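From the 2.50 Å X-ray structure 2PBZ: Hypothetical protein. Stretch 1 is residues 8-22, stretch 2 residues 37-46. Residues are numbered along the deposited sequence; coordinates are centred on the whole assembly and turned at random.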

# COMPACT_ATOMS: atom_id res chain seq x y z
N ILE A 8 13.94 3.13 22.49
CA ILE A 8 14.76 4.08 21.75
C ILE A 8 13.99 4.71 20.59
O ILE A 8 13.17 4.06 19.95
N ALA A 9 14.27 5.98 20.32
CA ALA A 9 13.60 6.70 19.24
C ALA A 9 14.22 6.46 17.87
O ALA A 9 15.18 7.12 17.48
N SER A 10 13.65 5.50 17.15
CA SER A 10 14.11 5.14 15.81
C SER A 10 13.49 3.80 15.47
O SER A 10 12.76 3.22 16.28
N HIS A 11 13.79 3.32 14.27
CA HIS A 11 13.28 2.04 13.78
C HIS A 11 11.74 1.95 13.73
O HIS A 11 11.13 2.09 12.67
N SER A 12 11.12 1.69 14.88
CA SER A 12 9.68 1.55 14.94
C SER A 12 9.10 2.01 16.27
O SER A 12 8.12 1.45 16.73
N SER A 13 9.72 3.02 16.87
CA SER A 13 9.26 3.54 18.15
C SER A 13 7.94 4.27 18.04
O SER A 13 7.22 4.38 19.03
N LEU A 14 7.62 4.77 16.85
CA LEU A 14 6.38 5.49 16.63
C LEU A 14 5.22 4.53 16.75
O LEU A 14 4.24 4.78 17.45
N GLN A 15 5.35 3.43 16.03
CA GLN A 15 4.36 2.37 16.02
C GLN A 15 4.23 1.83 17.45
O GLN A 15 3.13 1.67 17.97
N ILE A 16 5.37 1.56 18.06
CA ILE A 16 5.42 1.04 19.42
C ILE A 16 4.73 1.93 20.45
O ILE A 16 3.85 1.47 21.18
N LEU A 17 5.13 3.21 20.51
CA LEU A 17 4.53 4.15 21.46
C LEU A 17 3.05 4.43 21.21
O LEU A 17 2.27 4.51 22.14
N LEU A 18 2.66 4.56 19.95
CA LEU A 18 1.26 4.81 19.63
C LEU A 18 0.43 3.63 20.11
O LEU A 18 -0.64 3.81 20.67
N GLY A 19 0.93 2.43 19.88
CA GLY A 19 0.22 1.24 20.30
C GLY A 19 0.12 1.12 21.81
O GLY A 19 -0.86 0.62 22.34
N ALA A 20 1.13 1.60 22.52
CA ALA A 20 1.13 1.55 23.97
C ALA A 20 0.14 2.57 24.52
O ALA A 20 -0.68 2.25 25.38
N LYS A 21 0.21 3.80 24.02
CA LYS A 21 -0.68 4.86 24.47
C LYS A 21 -2.11 4.46 24.10
O LYS A 21 -3.07 4.92 24.70
N LYS A 22 -2.23 3.58 23.10
CA LYS A 22 -3.54 3.12 22.64
C LYS A 22 -4.11 2.08 23.60
O LYS A 22 -5.32 2.00 23.79
N PRO A 37 13.49 17.23 18.26
CA PRO A 37 12.48 18.22 17.83
C PRO A 37 11.24 17.52 17.27
O PRO A 37 10.11 17.79 17.68
N PHE A 38 11.46 16.60 16.35
CA PHE A 38 10.38 15.85 15.74
C PHE A 38 9.53 15.05 16.74
O PHE A 38 8.31 15.15 16.75
N TYR A 39 10.19 14.23 17.56
CA TYR A 39 9.49 13.41 18.53
C TYR A 39 8.82 14.17 19.67
O TYR A 39 7.82 13.72 20.21
N SER A 40 9.35 15.33 20.05
CA SER A 40 8.74 16.07 21.14
C SER A 40 7.43 16.70 20.70
O SER A 40 6.59 17.04 21.52
N SER A 41 7.24 16.84 19.39
CA SER A 41 6.01 17.43 18.87
C SER A 41 4.90 16.39 18.76
O SER A 41 3.78 16.70 18.37
N LEU A 42 5.22 15.15 19.12
CA LEU A 42 4.24 14.06 19.05
C LEU A 42 3.47 13.83 20.34
O LEU A 42 4.04 13.59 21.40
N PRO A 43 2.14 13.89 20.27
CA PRO A 43 1.28 13.69 21.44
C PRO A 43 1.31 12.28 22.01
O PRO A 43 0.61 11.99 22.96
N ILE A 44 2.11 11.40 21.44
CA ILE A 44 2.14 10.03 21.95
C ILE A 44 3.23 9.77 22.97
O ILE A 44 3.31 8.67 23.54
N VAL A 45 4.08 10.77 23.21
CA VAL A 45 5.16 10.61 24.18
C VAL A 45 4.88 11.38 25.47
O VAL A 45 4.64 12.59 25.45
N ASP A 46 4.93 10.67 26.60
CA ASP A 46 4.71 11.30 27.89
C ASP A 46 6.04 11.76 28.48
O ASP A 46 6.26 12.95 28.68

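The two stretches meet through side chains, and no direct hydrogen bond crosses between them. Together they bury 525 Å², and many of the closest contacts are between apolar side chains.

Ile 44 has the largest share of the contact. It sits in the type I turn from Leu 42 to Val 45, and its CA-to-CB bond points toward the helix of stretch 1. Chi1 is p and chi2 is t. This conformation sends its two branches to different neighbours. Ile 44 CD1 lies 3.9 Å from Leu 17 CB and 3.8 Å from the backbone O of Leu 14. Ile 44 CG2 lies 3.9 Å from Leu 18 CD1 and 3.8 Å from Lys 21 CD.

Leu 14 is the other centre of the packing. Its CA-to-CB bond points sideways, but with chi1 m and chi2 t the end of the side chain comes nearer to stretch 2. Its CD2 is 3.4 Å from Leu 42 CD1, a tight methyl contact. The same CD2 is 3.8 Å from Tyr 39 CE2 and 4.2 Å from Phe 38 CE2, approaching both rings obliquely. Leu 42 is m, t and points toward stretch 1. Phe 38 also points toward it, with chi1 t.

Leu 17 points toward stretch 2 and is m, t like Leu 14. Its CD1 reaches Val 45 CG2 at 3.8 Å. The CA-to-CB bond of Val 45 points away, yet chi1 t leaves CG2 within reach. Leu 18 points sideways and takes the t, p rotamer, which places CD1 beside Ile 44.

Lys 21 points toward stretch 2 at the edge of the contact. Chi1 is t, chi2 is between wells at -148°, and chi3 and chi4 are t. The chain is therefore largely extended, and its CD packs against Ile 44 CG2. Lys 21 CD is also 4.2 Å from Pro 43 O.

Tyr 39 closes the other end of the contact. Chi1 m and chi2 of 91° lay the ring against the loop before the helix. Ala 9 CB sits over one face, 3.9 Å from the ring centroid and 11° off the normal, a CH-pi contact. Ser 13, chi1 p, brings OG to 3.7 Å from Tyr 39 CE2; this OG is hydrogen-bonded elsewhere in the structure.

Water 1 supplies a polar link. It lies 2.7 Å from Tyr 39 OH, and it donates a weak hydrogen bond to Ala 9 O at 3.4 Å. Within stretch 2, Ser 41 is p, and its OG donates to Phe 38 O at 2.7 Å, folding the side chain back onto the preceding helical turn.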

# COMPACT_ATOMS: atom_id res chain seq x y z
CB ILE A 8 16.04 3.40 21.22
CG1 ILE A 8 16.97 3.07 22.39
CG2 ILE A 8 16.74 4.28 20.20
CD1 ILE A 8 18.21 2.31 21.98
CB ALA A 9 13.61 8.17 19.54
CB SER A 10 15.62 5.01 15.77
OG SER A 10 16.04 3.95 16.60
CB HIS A 11 13.83 0.89 14.61
CG HIS A 11 13.49 -0.46 14.06
ND1 HIS A 11 14.17 -1.03 13.00
CD2 HIS A 11 12.51 -1.34 14.39
CE1 HIS A 11 13.63 -2.20 12.70
NE2 HIS A 11 12.62 -2.41 13.53
CB SER A 12 9.31 0.09 14.70
OG SER A 12 9.94 -0.72 15.66
CB SER A 13 10.31 4.47 18.75
OG SER A 13 10.54 5.63 17.96
CB LEU A 14 6.37 6.13 15.24
CG LEU A 14 7.45 7.20 15.05
CD1 LEU A 14 7.51 7.61 13.60
CD2 LEU A 14 7.15 8.40 15.94
CB GLN A 15 4.84 1.27 15.09
CG GLN A 15 3.87 0.16 14.88
CD GLN A 15 4.55 -1.08 14.32
OE1 GLN A 15 5.66 -1.01 13.79
NE2 GLN A 15 3.88 -2.21 14.43
CB ILE A 16 6.88 0.79 19.86
CG1 ILE A 16 7.48 -0.35 19.05
CG2 ILE A 16 6.93 0.47 21.36
CD1 ILE A 16 8.95 -0.55 19.26
CB LEU A 17 5.32 5.47 21.46
CG LEU A 17 6.79 5.40 21.89
CD1 LEU A 17 7.37 6.81 22.00
CD2 LEU A 17 6.92 4.70 23.23
CB LEU A 18 1.08 5.03 18.12
CG LEU A 18 -0.34 5.13 17.55
CD1 LEU A 18 -1.14 6.20 18.28
CD2 LEU A 18 -0.28 5.45 16.07
CB ALA A 20 2.52 1.82 24.49
CB LYS A 21 -0.30 6.19 23.81
CG LYS A 21 -1.33 7.32 23.99
CD LYS A 21 -1.34 8.28 22.76
CE LYS A 21 -2.63 9.13 22.66
NZ LYS A 21 -2.72 9.94 21.40
CB LYS A 22 -3.43 2.51 21.25
CG LYS A 22 -4.51 2.94 20.27
CD LYS A 22 -4.37 4.39 19.90
CE LYS A 22 -5.17 4.74 18.66
NZ LYS A 22 -4.59 4.13 17.40
CB PRO A 37 13.23 19.01 16.76
CG PRO A 37 14.65 18.96 17.24
CD PRO A 37 14.81 17.53 17.70
CB PHE A 38 10.93 14.89 14.70
CG PHE A 38 9.92 13.94 14.18
CD1 PHE A 38 8.83 14.39 13.44
CD2 PHE A 38 10.00 12.59 14.48
CE1 PHE A 38 7.85 13.51 13.01
CE2 PHE A 38 9.02 11.71 14.06
CZ PHE A 38 7.94 12.17 13.32
CB TYR A 39 10.43 12.35 19.10
CG TYR A 39 10.92 11.33 18.11
CD1 TYR A 39 12.10 11.52 17.41
CD2 TYR A 39 10.21 10.15 17.87
CE1 TYR A 39 12.58 10.57 16.50
CE2 TYR A 39 10.67 9.19 16.97
CZ TYR A 39 11.85 9.40 16.29
OH TYR A 39 12.31 8.44 15.41
CB SER A 40 9.69 17.14 21.66
OG SER A 40 10.12 18.00 20.63
CB SER A 41 6.26 18.05 17.48
OG SER A 41 6.42 17.05 16.48
CB LEU A 42 4.94 12.76 18.62
CG LEU A 42 5.75 12.86 17.34
CD1 LEU A 42 6.45 11.56 17.08
CD2 LEU A 42 4.85 13.22 16.18
CB PRO A 43 -0.11 14.03 20.90
CG PRO A 43 0.17 15.02 19.83
CD PRO A 43 1.36 14.40 19.14
CB ILE A 44 2.29 9.01 20.80
CG1 ILE A 44 3.57 9.32 20.02
CG2 ILE A 44 1.05 9.03 19.91
CD1 ILE A 44 3.99 8.24 19.06
CB VAL A 45 6.50 11.09 23.61
CG1 VAL A 45 7.63 10.70 24.55
CG2 VAL A 45 6.72 10.53 22.24
CB ASP A 46 3.98 10.33 28.83
CG ASP A 46 2.66 9.83 28.24
OD1 ASP A 46 2.02 10.57 27.46
OD2 ASP A 46 2.24 8.70 28.55
O HOH W 1 14.77 8.39 14.39